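Magnesium transporter MgtE (Enterococcus faecalis, PDB 2OUX) probably carries magnesium ions across the cell membrane as a homodimer, its cytosolic part, which includes a pair of CBS domains, binding several magnesium ions. Local coordinates at residues 144-152 and 169-179; 223-234 and 248-257. All coordinates share one frame; numbering follows the deposited sequence.

Contact 1: 144-152 and 169-179; sequences TTEFVSIVA and MAETIYYVYVV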
loop_
_atom_site.group_PDB
_atom_site.type_symbol
_atom_site.label_atom_id
_atom_site.label_comp_id
_atom_site.label_asym_id
_atom_site.label_seq_id
_atom_site.Cartn_x
_atom_site.Cartn_y
_atom_site.Cartn_z
ATOM N N THR A 144 -1.219 6.667 13.209
ATOM C CA THR A 144 -1.840 7.962 12.985
ATOM C C THR A 144 -3.348 7.789 13.092
ATOM O O THR A 144 -3.872 6.685 12.935
ATOM C CB THR A 144 -1.425 8.576 11.632
ATOM O OG1 THR A 144 -1.631 9.990 11.691
ATOM C CG2 THR A 144 -2.229 7.977 10.480
ATOM N N THR A 145 -4.040 8.886 13.357
ATOM C CA THR A 145 -5.476 8.856 13.593
ATOM C C THR A 145 -6.453 9.001 12.432
ATOM O O THR A 145 -7.642 8.740 12.592
ATOM C CB THR A 145 -5.832 9.943 14.612
ATOM O OG1 THR A 145 -5.397 11.217 14.107
ATOM C CG2 THR A 145 -5.135 9.672 15.947
ATOM N N GLU A 146 -5.978 9.415 11.269
ATOM C CA GLU A 146 -6.893 9.625 10.160
ATOM C C GLU A 146 -7.262 8.375 9.361
ATOM O O GLU A 146 -6.808 8.193 8.238
ATOM C CB GLU A 146 -6.324 10.710 9.252
ATOM C CG GLU A 146 -6.010 12.015 10.007
ATOM C CD GLU A 146 -4.678 11.958 10.768
ATOM O OE1 GLU A 146 -3.939 10.966 10.609
ATOM O OE2 GLU A 146 -4.359 12.912 11.511
ATOM N N PHE A 147 -8.098 7.529 9.957
ATOM C CA PHE A 147 -8.554 6.287 9.330
ATOM C C PHE A 147 -10.070 6.347 9.125
ATOM O O PHE A 147 -10.758 7.179 9.722
ATOM C CB PHE A 147 -8.209 5.081 10.217
ATOM C CG PHE A 147 -8.804 5.156 11.608
ATOM C CD1 PHE A 147 -10.164 4.942 11.815
ATOM C CD2 PHE A 147 -8.009 5.488 12.706
ATOM C CE1 PHE A 147 -10.727 5.064 13.087
ATOM C CE2 PHE A 147 -8.563 5.612 13.983
ATOM C CZ PHE A 147 -9.928 5.399 14.174
ATOM N N VAL A 148 -10.588 5.451 8.293
ATOM C CA VAL A 148 -12.019 5.415 8.031
ATOM C C VAL A 148 -12.705 4.288 8.792
ATOM O O VAL A 148 -12.337 3.125 8.660
ATOM C CB VAL A 148 -12.318 5.207 6.527
ATOM C CG1 VAL A 148 -13.821 5.236 6.289
ATOM C CG2 VAL A 148 -11.616 6.268 5.707
ATOM N N SER A 149 -13.711 4.633 9.581
ATOM C CA SER A 149 -14.448 3.620 10.319
ATOM C C SER A 149 -15.953 3.801 10.117
ATOM O O SER A 149 -16.444 4.923 9.999
ATOM C CB SER A 149 -14.099 3.689 11.809
ATOM O OG SER A 149 -14.193 5.012 12.294
ATOM N N ILE A 150 -16.673 2.689 10.060
ATOM C CA ILE A 150 -18.119 2.711 9.879
ATOM C C ILE A 150 -18.737 1.638 10.765
ATOM O O ILE A 150 -18.021 0.836 11.369
ATOM C CB ILE A 150 -18.510 2.394 8.421
ATOM C CG1 ILE A 150 -17.953 1.021 8.036
ATOM C CG2 ILE A 150 -18.007 3.479 7.501
ATOM C CD1 ILE A 150 -18.496 0.463 6.739
ATOM N N VAL A 151 -20.066 1.634 10.845
ATOM C CA VAL A 151 -20.779 0.635 11.634
ATOM C C VAL A 151 -21.254 -0.453 10.690
ATOM O O VAL A 151 -21.435 -0.211 9.492
ATOM C CB VAL A 151 -22.018 1.219 12.350
ATOM C CG1 VAL A 151 -21.590 2.248 13.369
ATOM C CG2 VAL A 151 -22.976 1.829 11.327
ATOM N N ALA A 152 -21.473 -1.640 11.245
ATOM C CA ALA A 152 -21.916 -2.799 10.481
ATOM C C ALA A 152 -23.279 -2.700 9.784
ATOM O O ALA A 152 -23.368 -2.945 8.582
ATOM C CB ALA A 152 -21.896 -4.027 11.379
HETATM N N MSE A 169 -10.042 13.809 4.606
HETATM C CA MSE A 169 -9.052 13.939 5.660
HETATM C C MSE A 169 -8.276 12.646 5.937
HETATM O O MSE A 169 -7.158 12.689 6.443
HETATM C CB MSE A 169 -9.721 14.420 6.958
HETATM C CG MSE A 169 -10.571 13.376 7.700
HETATM SE SE MSE A 169 -12.402 13.129 7.060
HETATM C CE MSE A 169 -13.218 14.673 7.899
ATOM N N ALA A 170 -8.858 11.506 5.584
ATOM C CA ALA A 170 -8.240 10.203 5.843
ATOM C C ALA A 170 -6.878 9.912 5.220
ATOM O O ALA A 170 -6.629 10.261 4.067
ATOM C CB ALA A 170 -9.209 9.110 5.453
ATOM N N GLU A 171 -6.000 9.270 5.997
ATOM C CA GLU A 171 -4.666 8.867 5.519
ATOM C C GLU A 171 -4.923 7.987 4.303
ATOM O O GLU A 171 -4.443 8.250 3.206
ATOM C CB GLU A 171 -3.941 7.999 6.560
ATOM C CG GLU A 171 -2.781 8.628 7.327
ATOM C CD GLU A 171 -1.493 8.720 6.537
ATOM O OE1 GLU A 171 -1.036 7.719 5.963
ATOM O OE2 GLU A 171 -0.920 9.815 6.500
ATOM N N THR A 172 -5.683 6.924 4.524
ATOM C CA THR A 172 -6.013 5.990 3.464
ATOM C C THR A 172 -7.457 5.534 3.627
ATOM O O THR A 172 -7.989 5.506 4.735
ATOM C CB THR A 172 -5.114 4.747 3.520
ATOM O OG1 THR A 172 -5.357 3.933 2.371
ATOM C CG2 THR A 172 -5.402 3.938 4.783
ATOM N N ILE A 173 -8.082 5.179 2.514
ATOM C CA ILE A 173 -9.449 4.705 2.525
ATOM C C ILE A 173 -9.453 3.320 1.908
ATOM O O ILE A 173 -10.506 2.739 1.704
ATOM C CB ILE A 173 -10.380 5.620 1.682
ATOM C CG1 ILE A 173 -10.047 5.499 0.189
ATOM C CG2 ILE A 173 -10.233 7.066 2.142
ATOM C CD1 ILE A 173 -11.124 6.068 -0.709
ATOM N N TYR A 174 -8.269 2.789 1.617
ATOM C CA TYR A 174 -8.187 1.480 0.986
ATOM C C TYR A 174 -8.579 0.330 1.888
ATOM O O TYR A 174 -8.723 -0.804 1.446
ATOM C CB TYR A 174 -6.806 1.290 0.352
ATOM C CG TYR A 174 -6.624 2.274 -0.799
ATOM C CD1 TYR A 174 -7.720 2.665 -1.569
ATOM C CD2 TYR A 174 -5.387 2.843 -1.084
ATOM C CE1 TYR A 174 -7.595 3.612 -2.591
ATOM C CE2 TYR A 174 -5.246 3.792 -2.107
ATOM C CZ TYR A 174 -6.361 4.172 -2.857
ATOM O OH TYR A 174 -6.245 5.118 -3.852
ATOM N N TYR A 175 -8.759 0.643 3.163
ATOM C CA TYR A 175 -9.234 -0.328 4.133
ATOM C C TYR A 175 -10.280 0.452 4.903
ATOM O O TYR A 175 -10.051 1.607 5.263
ATOM C CB TYR A 175 -8.126 -0.786 5.093
ATOM C CG TYR A 175 -7.250 -1.885 4.550
ATOM C CD1 TYR A 175 -7.811 -3.063 4.075
ATOM C CD2 TYR A 175 -5.865 -1.748 4.505
ATOM C CE1 TYR A 175 -7.017 -4.080 3.568
ATOM C CE2 TYR A 175 -5.061 -2.757 3.998
ATOM C CZ TYR A 175 -5.643 -3.917 3.530
ATOM O OH TYR A 175 -4.861 -4.923 3.013
ATOM N N VAL A 176 -11.435 -0.155 5.129
ATOM C CA VAL A 176 -12.488 0.506 5.893
ATOM C C VAL A 176 -12.725 -0.344 7.127
ATOM O O VAL A 176 -13.091 -1.513 7.024
ATOM C CB VAL A 176 -13.795 0.604 5.094
ATOM C CG1 VAL A 176 -14.849 1.337 5.910
ATOM C CG2 VAL A 176 -13.544 1.332 3.779
ATOM N N TYR A 177 -12.508 0.237 8.298
ATOM C CA TYR A 177 -12.694 -0.508 9.536
ATOM C C TYR A 177 -14.124 -0.410 10.057
ATOM O O TYR A 177 -14.775 0.626 9.936
ATOM C CB TYR A 177 -11.676 -0.011 10.562
ATOM C CG TYR A 177 -10.272 -0.144 10.020
ATOM C CD1 TYR A 177 -9.612 -1.376 10.044
ATOM C CD2 TYR A 177 -9.649 0.927 9.374
ATOM C CE1 TYR A 177 -8.373 -1.544 9.431
ATOM C CE2 TYR A 177 -8.404 0.770 8.759
ATOM C CZ TYR A 177 -7.783 -0.471 8.787
ATOM O OH TYR A 177 -6.606 -0.648 8.114
ATOM N N VAL A 178 -14.619 -1.507 10.617
ATOM C CA VAL A 178 -15.975 -1.528 11.137
ATOM C C VAL A 178 -15.927 -1.570 12.652
ATOM O O VAL A 178 -15.260 -2.418 13.223
ATOM C CB VAL A 178 -16.752 -2.762 10.620
ATOM C CG1 VAL A 178 -18.205 -2.709 11.094
ATOM C CG2 VAL A 178 -16.697 -2.812 9.090
ATOM N N VAL A 179 -16.617 -0.639 13.299
ATOM C CA VAL A 179 -16.653 -0.596 14.759
ATOM C C VAL A 179 -18.096 -0.579 15.236
ATOM O O VAL A 179 -19.009 -0.372 14.445
ATOM C CB VAL A 179 -15.978 0.678 15.335
ATOM C CG1 VAL A 179 -14.488 0.684 15.032
ATOM C CG2 VAL A 179 -16.652 1.916 14.770
HETATM O O HOH W 1 -8.900 3.822 6.548
#
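Ser149 lies beside Tyr177 and Ile150 beside Val178 in parallel register, bonded through Val148 O and the N and O of Ile150. Tyr177 is held through both its backbone N and its backbone O: the N donates to Val148 O (2.9 Å) in the carbonyl plane, and the O receives Ile150 N (2.8 Å) almost head-on, with a C=O...N angle of 167°. One step further, Val179 N reaches Ile150 O. Before the strands, in the loops, Glu171 N donates to Glu146 O at 2.6 Å, Glu146 being the centre of an inverse gamma turn. Where the two backbones spread apart between these bonds, a water fills in, accepting from Val148 N and donating to Thr172 O and Tyr175 O.

The apolar contacts gather on Val148 and Ile150. Val148 divides its branches: CG2 rests on Ala170 CB (3.7 Å) and Ile173 CG2, while CG1, anti to the backbone N (chi1 -178°), faces Val176 CG1. Ile150 crosses Val176 at about a right angle, its CG1 3.8 Å from Val176 CG1. Tyr177 points to the other face, with Val148 O at its ring edge; it belongs to a magnesium site with Ala234.

Among the polar side chains, Thr144 OG1 donates to the syn lone pair of Glu146 OE1 at 2.7 Å; Thr144 OG1 also bonds Asp99 N, and Asp99 is a magnesium ligand. The arrangement is the parallel strand pair of a beta-alpha-beta unit, with helix 156-166 as the crossover, in the first CBS domain.

Contact 2: 223-234 and 248-257; sequences VAQTIRDYDFLA and VTVDDIIDVI. With MG (magnesium ion), chain C; MG (magnesium ion), chain F.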
loop_
_atom_site.group_PDB
_atom_site.type_symbol
_atom_site.label_atom_id
_atom_site.label_comp_id
_atom_site.label_asym_id
_atom_site.label_seq_id
_atom_site.Cartn_x
_atom_site.Cartn_y
_atom_site.Cartn_z
ATOM N N VAL A 223 5.253 -4.947 14.670
ATOM C CA VAL A 223 4.274 -4.349 13.784
ATOM C C VAL A 223 4.756 -4.524 12.356
ATOM O O VAL A 223 4.006 -4.955 11.488
ATOM C CB VAL A 223 4.094 -2.861 14.102
ATOM C CG1 VAL A 223 3.231 -2.182 13.040
ATOM C CG2 VAL A 223 3.445 -2.728 15.469
ATOM N N ALA A 224 6.021 -4.203 12.124
ATOM C CA ALA A 224 6.616 -4.334 10.803
ATOM C C ALA A 224 6.499 -5.774 10.310
ATOM O O ALA A 224 6.240 -6.010 9.128
ATOM C CB ALA A 224 8.073 -3.924 10.861
ATOM N N GLN A 225 6.684 -6.736 11.214
ATOM C CA GLN A 225 6.616 -8.145 10.832
ATOM C C GLN A 225 5.211 -8.517 10.364
ATOM O O GLN A 225 5.045 -9.298 9.424
ATOM C CB GLN A 225 7.034 -9.046 12.005
ATOM C CG GLN A 225 7.182 -10.524 11.633
ATOM C CD GLN A 225 8.184 -10.735 10.512
ATOM O OE1 GLN A 225 9.249 -10.122 10.501
ATOM N NE2 GLN A 225 7.852 -11.611 9.574
ATOM N N THR A 226 4.202 -7.956 11.024
ATOM C CA THR A 226 2.819 -8.216 10.660
ATOM C C THR A 226 2.562 -7.679 9.254
ATOM O O THR A 226 1.910 -8.325 8.434
ATOM C CB THR A 226 1.842 -7.541 11.670
ATOM O OG1 THR A 226 1.939 -8.197 12.940
ATOM C CG2 THR A 226 0.389 -7.625 11.180
ATOM N N ILE A 227 3.096 -6.497 8.972
ATOM C CA ILE A 227 2.903 -5.870 7.672
ATOM C C ILE A 227 3.609 -6.681 6.604
ATOM O O ILE A 227 3.141 -6.806 5.471
ATOM C CB ILE A 227 3.452 -4.416 7.661
ATOM C CG1 ILE A 227 2.548 -3.500 8.490
ATOM C CG2 ILE A 227 3.478 -3.895 6.233
ATOM C CD1 ILE A 227 2.036 -4.134 9.769
ATOM N N ARG A 228 4.755 -7.227 6.987
ATOM C CA ARG A 228 5.589 -8.030 6.107
ATOM C C ARG A 228 4.885 -9.345 5.798
ATOM O O ARG A 228 4.780 -9.747 4.654
ATOM C CB ARG A 228 6.934 -8.279 6.801
ATOM C CG ARG A 228 8.073 -8.741 5.910
ATOM C CD ARG A 228 9.371 -8.018 6.296
ATOM N NE ARG A 228 9.503 -7.882 7.744
ATOM C CZ ARG A 228 10.465 -7.199 8.355
ATOM N NH1 ARG A 228 11.396 -6.577 7.644
ATOM N NH2 ARG A 228 10.496 -7.140 9.685
ATOM N N ASP A 229 4.378 -10.011 6.825
ATOM C CA ASP A 229 3.689 -11.287 6.624
ATOM C C ASP A 229 2.358 -11.201 5.884
ATOM O O ASP A 229 2.106 -11.974 4.971
ATOM C CB ASP A 229 3.443 -11.967 7.968
ATOM C CG ASP A 229 4.721 -12.425 8.631
ATOM O OD1 ASP A 229 5.668 -12.789 7.899
ATOM O OD2 ASP A 229 4.768 -12.440 9.879
ATOM N N TYR A 230 1.500 -10.271 6.289
ATOM C CA TYR A 230 0.179 -10.139 5.671
ATOM C C TYR A 230 0.118 -9.266 4.424
ATOM O O TYR A 230 -0.934 -9.134 3.813
ATOM C CB TYR A 230 -0.824 -9.623 6.709
ATOM C CG TYR A 230 -1.103 -10.616 7.813
ATOM C CD1 TYR A 230 -2.192 -11.492 7.743
ATOM C CD2 TYR A 230 -0.251 -10.718 8.908
ATOM C CE1 TYR A 230 -2.416 -12.440 8.743
ATOM C CE2 TYR A 230 -0.468 -11.656 9.904
ATOM C CZ TYR A 230 -1.546 -12.514 9.819
ATOM O OH TYR A 230 -1.738 -13.437 10.823
ATOM N N ASP A 231 1.249 -8.676 4.045
ATOM C CA ASP A 231 1.298 -7.804 2.872
ATOM C C ASP A 231 0.196 -6.730 2.917
ATOM O O ASP A 231 -0.472 -6.472 1.916
ATOM C CB ASP A 231 1.167 -8.641 1.591
ATOM C CG ASP A 231 2.273 -9.682 1.457
ATOM O OD1 ASP A 231 3.396 -9.390 1.888
ATOM O OD2 ASP A 231 2.032 -10.780 0.916
ATOM N N PHE A 232 -0.003 -6.120 4.084
ATOM C CA PHE A 232 -1.018 -5.079 4.246
ATOM C C PHE A 232 -0.403 -3.706 3.988
ATOM O O PHE A 232 0.791 -3.505 4.231
ATOM C CB PHE A 232 -1.565 -5.051 5.667
ATOM C CG PHE A 232 -2.421 -6.222 6.031
ATOM C CD1 PHE A 232 -3.226 -6.841 5.089
ATOM C CD2 PHE A 232 -2.501 -6.639 7.356
ATOM C CE1 PHE A 232 -4.108 -7.854 5.464
ATOM C CE2 PHE A 232 -3.381 -7.646 7.734
ATOM C CZ PHE A 232 -4.184 -8.251 6.786
ATOM N N LEU A 233 -1.218 -2.762 3.520
ATOM C CA LEU A 233 -0.735 -1.408 3.272
ATOM C C LEU A 233 -1.015 -0.582 4.523
ATOM O O LEU A 233 -0.602 0.570 4.636
ATOM C CB LEU A 233 -1.421 -0.814 2.038
ATOM C CG LEU A 233 -2.949 -0.745 2.031
ATOM C CD1 LEU A 233 -3.416 0.526 2.750
ATOM C CD2 LEU A 233 -3.438 -0.742 0.585
ATOM N N ALA A 234 -1.718 -1.193 5.470
ATOM C CA ALA A 234 -2.030 -0.546 6.739
ATOM C C ALA A 234 -2.528 -1.589 7.735
ATOM O O ALA A 234 -2.990 -2.661 7.338
ATOM C CB ALA A 234 -3.088 0.547 6.545
ATOM N N VAL A 248 -1.230 2.053 11.287
ATOM C CA VAL A 248 0.181 2.177 10.968
ATOM C C VAL A 248 0.243 1.798 9.492
ATOM O O VAL A 248 -0.192 0.716 9.111
ATOM C CB VAL A 248 1.025 1.203 11.815
ATOM C CG1 VAL A 248 2.419 1.127 11.286
ATOM C CG2 VAL A 248 1.046 1.663 13.253
ATOM N N THR A 249 0.787 2.693 8.673
ATOM C CA THR A 249 0.868 2.486 7.237
ATOM C C THR A 249 2.189 1.915 6.745
ATOM O O THR A 249 3.229 2.135 7.350
ATOM C CB THR A 249 0.570 3.806 6.510
ATOM O OG1 THR A 249 1.478 4.820 6.965
ATOM C CG2 THR A 249 -0.845 4.250 6.817
ATOM N N VAL A 250 2.142 1.197 5.623
ATOM C CA VAL A 250 3.339 0.570 5.087
ATOM C C VAL A 250 4.481 1.528 4.769
ATOM O O VAL A 250 5.646 1.155 4.867
ATOM C CB VAL A 250 3.032 -0.269 3.817
ATOM C CG1 VAL A 250 2.671 0.637 2.635
ATOM C CG2 VAL A 250 4.221 -1.132 3.478
ATOM N N ASP A 251 4.165 2.756 4.376
ATOM C CA ASP A 251 5.229 3.703 4.050
ATOM C C ASP A 251 6.072 4.052 5.274
ATOM O O ASP A 251 7.284 4.236 5.158
ATOM C CB ASP A 251 4.660 4.979 3.431
ATOM C CG ASP A 251 3.636 5.640 4.310
ATOM O OD1 ASP A 251 3.808 6.846 4.598
ATOM O OD2 ASP A 251 2.659 4.960 4.707
ATOM N N ASP A 252 5.435 4.146 6.438
ATOM C CA ASP A 252 6.172 4.445 7.661
ATOM C C ASP A 252 6.914 3.203 8.159
ATOM O O ASP A 252 8.005 3.302 8.720
ATOM C CB ASP A 252 5.238 4.942 8.753
ATOM C CG ASP A 252 4.661 6.303 8.451
ATOM O OD1 ASP A 252 5.325 7.139 7.781
ATOM O OD2 ASP A 252 3.537 6.533 8.912
ATOM N N ILE A 253 6.325 2.032 7.941
ATOM C CA ILE A 253 6.966 0.796 8.359
ATOM C C ILE A 253 8.268 0.620 7.605
ATOM O O ILE A 253 9.236 0.089 8.140
ATOM C CB ILE A 253 6.036 -0.418 8.121
ATOM C CG1 ILE A 253 5.092 -0.543 9.311
ATOM C CG2 ILE A 253 6.833 -1.714 7.939
ATOM C CD1 ILE A 253 3.616 -0.497 8.895
ATOM N N ILE A 254 8.299 1.065 6.357
ATOM C CA ILE A 254 9.524 0.943 5.604
ATOM C C ILE A 254 10.620 1.763 6.285
ATOM O O ILE A 254 11.763 1.312 6.377
ATOM C CB ILE A 254 9.335 1.390 4.140
ATOM C CG1 ILE A 254 8.599 0.279 3.366
ATOM C CG2 ILE A 254 10.695 1.693 3.512
ATOM C CD1 ILE A 254 8.131 0.647 1.983
ATOM N N ASP A 255 10.273 2.953 6.778
ATOM C CA ASP A 255 11.263 3.793 7.454
ATOM C C ASP A 255 11.706 3.099 8.734
ATOM O O ASP A 255 12.880 3.120 9.091
ATOM C CB ASP A 255 10.693 5.173 7.801
ATOM C CG ASP A 255 10.475 6.050 6.577
ATOM O OD1 ASP A 255 11.078 5.788 5.517
ATOM O OD2 ASP A 255 9.702 7.017 6.682
ATOM N N VAL A 256 10.753 2.496 9.430
ATOM C CA VAL A 256 11.059 1.770 10.645
ATOM C C VAL A 256 12.044 0.656 10.298
ATOM O O VAL A 256 13.066 0.495 10.963
ATOM C CB VAL A 256 9.787 1.169 11.255
ATOM C CG1 VAL A 256 10.145 0.140 12.320
ATOM C CG2 VAL A 256 8.949 2.275 11.857
ATOM N N ILE A 257 11.739 -0.100 9.247
ATOM C CA ILE A 257 12.611 -1.191 8.813
ATOM C C ILE A 257 13.997 -0.646 8.469
ATOM O O ILE A 257 15.015 -1.274 8.771
ATOM C CB ILE A 257 12.042 -1.931 7.568
ATOM C CG1 ILE A 257 10.775 -2.704 7.945
ATOM C CG2 ILE A 257 13.083 -2.901 7.007
ATOM C CD1 ILE A 257 9.993 -3.217 6.760
HETATM MG MG MG C . 5.379 -9.617 2.732
HETATM MG MG MG F . 2.186 8.166 8.442
HETATM O O HOH W 2 4.470 -11.789 2.602
HETATM O O HOH W 3 7.363 -10.509 3.300
HETATM O O HOH W 4 6.206 -7.715 2.268
HETATM O O HOH W 5 5.913 -10.165 0.776
HETATM O O HOH W 6 1.068 10.146 7.980
#
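In the second CBS domain, helix 220-230 packs against the helix that follows strand 244-249, and magnesium ions sit on the outer flanks of this pair. The short axes, 223-230 and 250-257, pass 10.0 Å apart at 120°. Ile227 and Ile253 meet tip to tip in the seam; the modelled 3.2 Å from Ile253 CD1 to Ile227 CG1 is shorter than usual, and the placement of the Ile227 side chain is doubtful. Ile253 has chi1 -84°, which puts CG2 anti to the backbone N and against Ala224 CB at 3.9 Å. Val223 and Val248 also meet end to end through their CG1 methyls, and Ile227 CG2 touches Val250 CG2. Arg228 lays NH1 near Ile257 CD1, but its charge is paired with Asp258 of the second subunit.

Beyond the first helix, Ala234 and Thr249 form a non-hydrogen-bonded antiparallel pair. Next to it, Val250 N donates to Leu233 O (3.0 Å) from well above the carbonyl plane.

Asp252 OD2 binds one magnesium ion, which Asp99 shares. The other is held around the C-terminal turn of helix 220-230 and Asp231, which has positive phi: Arg228 O at 2.0 Å, Asp231 OD1 at 2.2 Å and four waters complete six ligands.

In the fold
From the N terminus, the chain first runs through helices that include those of the MgtE N domain, and then contact 1 closes a loop of 16 intervening residues, mostly helix 156-166. Contact 2 follows in series, neither nested nor crossed, and closes a loop of 13 residues holding most of the hairpin of strands 234-238 and 244-249. Their centres lie about 17 Å apart, yet they touch: Tyr175 packs on Phe232 and Leu233, and Glu171 on Thr249. Tyr177 and Ala234 are ligands of one magnesium ion, so the two CBS domains share a metal site. Both contacts also reach the second subunit, so both CBS domains take part in the contact with it.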